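Local coordinates for protein agarase (Pseudoalteromonas fuliginea, PDB 6XJ9) that probably hydrolyses agarose, as an agarase of glycoside hydrolase family 50 from a marine bacterium, at residues F669-S674 against I684-Q689. Residues are numbered along the deposited sequence; the frame is centred on the assembly and turned at random.
Sequences FHVGSS and IHAANQ
Gly672 straddles His685 in a single parallel beta bridge: its N donates to Ile684 O (2.9 Å) and its O accepts from Ala686 N (2.8 Å). The chains run in the same direction here, and CA-H...O contacts from Val671 CA and His685 CA supplement the two bonds. Beside the bridge, a chi1 of -171° turns Val671 CG1 away from its own N and beside its carbonyl carbon, within 3.8 Å of Ala686 CB, with Ile684 CG2 slightly farther off. Ser673 points toward 684-689, and its OG donates to Ala686 O across 2.9 Å, approaching from well above the carbonyl plane, 60° out of it. Removing this hydroxyl, as an alanine here would, is likely to cost Ala686 O its donor from 669-674 and leave the turn into the helix less firmly tied. Farther out, Asn733 OD1 accepts from Ser673 N, while Arg692 binds both Val671 O and Gln689 OE1. Asn688 N-caps helix 689-704, its OD1 accepting from Asp691 N. Gln104 and Asn122, from the carbohydrate-binding-module-like domain, bond the backbone N and O of His685. The bridge thus pins together a long beta-alpha loop, between strand 664-666 and helix 689-704, consistent with the (beta/alpha)8 barrel of family 50 glycoside hydrolases.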
loop_
_atom_site.group_PDB
_atom_site.type_symbol
_atom_site.label_atom_id
_atom_site.label_comp_id
_atom_site.label_asym_id
_atom_site.label_seq_id
_atom_site.Cartn_x
_atom_site.Cartn_y
_atom_site.Cartn_z
ATOM N N PHE A 669 17.700 2.437 11.426
ATOM C CA PHE A 669 16.860 3.430 10.780
ATOM C C PHE A 669 15.429 2.902 10.846
ATOM O O PHE A 669 15.229 1.701 11.020
ATOM C CB PHE A 669 17.286 3.659 9.322
ATOM C CG PHE A 669 16.821 2.615 8.339
ATOM C CD1 PHE A 669 17.495 1.408 8.210
ATOM C CD2 PHE A 669 15.701 2.826 7.548
ATOM C CE1 PHE A 669 17.081 0.444 7.304
ATOM C CE2 PHE A 669 15.271 1.853 6.654
ATOM C CZ PHE A 669 15.964 0.664 6.520
ATOM N N HIS A 670 14.442 3.801 10.754
ATOM C CA HIS A 670 13.058 3.362 10.760
ATOM C C HIS A 670 12.157 4.461 10.221
ATOM O O HIS A 670 12.517 5.631 10.198
ATOM C CB HIS A 670 12.584 2.910 12.155
ATOM C CG HIS A 670 11.788 3.942 12.879
ATOM N ND1 HIS A 670 10.389 3.946 12.871
ATOM C CD2 HIS A 670 12.177 4.988 13.641
ATOM C CE1 HIS A 670 9.958 4.964 13.591
ATOM N NE2 HIS A 670 11.047 5.615 14.090
ATOM N N VAL A 671 10.982 4.026 9.769
ATOM C CA VAL A 671 9.896 4.912 9.406
ATOM C C VAL A 671 8.648 4.333 10.059
ATOM O O VAL A 671 8.486 3.118 10.114
ATOM C CB VAL A 671 9.714 5.008 7.880
ATOM C CG1 VAL A 671 8.731 6.108 7.500
ATOM C CG2 VAL A 671 11.027 5.171 7.124
ATOM N N GLY A 672 7.781 5.220 10.555
ATOM C CA GLY A 672 6.575 4.815 11.259
ATOM C C GLY A 672 5.384 5.616 10.744
ATOM O O GLY A 672 5.583 6.620 10.060
ATOM N N SER A 673 4.172 5.139 11.047
ATOM C CA SER A 673 2.947 5.851 10.706
ATOM C C SER A 673 1.861 5.613 11.751
ATOM O O SER A 673 1.806 4.554 12.377
ATOM C CB SER A 673 2.444 5.485 9.353
ATOM O OG SER A 673 1.463 6.444 8.963
ATOM N N SER A 674 0.958 6.593 11.882
ATOM C CA SER A 674 -0.073 6.554 12.908
ATOM C C SER A 674 -1.196 5.573 12.559
ATOM O O SER A 674 -1.963 5.173 13.432
ATOM C CB SER A 674 -0.599 7.935 13.155
ATOM O OG SER A 674 0.407 8.718 13.773
ATOM N N ILE A 684 10.898 9.155 12.213
ATOM C CA ILE A 684 10.635 9.506 10.825
ATOM C C ILE A 684 9.205 9.058 10.485
ATOM O O ILE A 684 8.850 7.897 10.680
ATOM C CB ILE A 684 11.717 8.882 9.908
ATOM C CG1 ILE A 684 13.134 9.317 10.310
ATOM C CG2 ILE A 684 11.439 9.163 8.437
ATOM C CD1 ILE A 684 13.410 10.816 10.165
ATOM N N HIS A 685 8.382 9.991 9.991
ATOM C CA HIS A 685 6.940 9.792 9.898
ATOM C C HIS A 685 6.483 9.659 8.451
ATOM O O HIS A 685 6.847 10.489 7.612
ATOM C CB HIS A 685 6.184 11.008 10.473
ATOM C CG HIS A 685 6.441 11.303 11.913
ATOM N ND1 HIS A 685 5.738 12.288 12.599
ATOM C CD2 HIS A 685 7.312 10.777 12.796
ATOM C CE1 HIS A 685 6.181 12.365 13.832
ATOM N NE2 HIS A 685 7.136 11.436 13.982
ATOM N N ALA A 686 5.599 8.676 8.201
ATOM C CA ALA A 686 4.962 8.501 6.900
ATOM C C ALA A 686 3.458 8.764 6.991
ATOM O O ALA A 686 2.882 8.786 8.074
ATOM C CB ALA A 686 5.213 7.102 6.363
ATOM N N ALA A 687 2.821 8.901 5.828
ATOM C CA ALA A 687 1.400 9.214 5.750
ATOM C C ALA A 687 0.525 8.022 6.144
ATOM O O ALA A 687 -0.582 8.208 6.642
ATOM C CB ALA A 687 1.073 9.691 4.359
ATOM N N ASN A 688 1.033 6.808 5.902
ATOM C CA ASN A 688 0.308 5.559 6.097
ATOM C C ASN A 688 1.280 4.408 5.820
ATOM O O ASN A 688 2.453 4.646 5.524
ATOM C CB ASN A 688 -0.936 5.492 5.199
ATOM C CG ASN A 688 -0.632 5.727 3.735
ATOM O OD1 ASN A 688 0.318 5.172 3.203
ATOM N ND2 ASN A 688 -1.453 6.519 3.058
ATOM N N GLN A 689 0.791 3.167 5.901
ATOM C CA GLN A 689 1.655 2.002 5.777
ATOM C C GLN A 689 2.297 1.957 4.394
ATOM O O GLN A 689 3.453 1.554 4.289
ATOM C CB GLN A 689 0.926 0.698 6.130
ATOM C CG GLN A 689 0.750 0.491 7.630
ATOM C CD GLN A 689 2.065 0.558 8.382
ATOM O OE1 GLN A 689 3.015 -0.173 8.100
ATOM N NE2 GLN A 689 2.108 1.404 9.399
#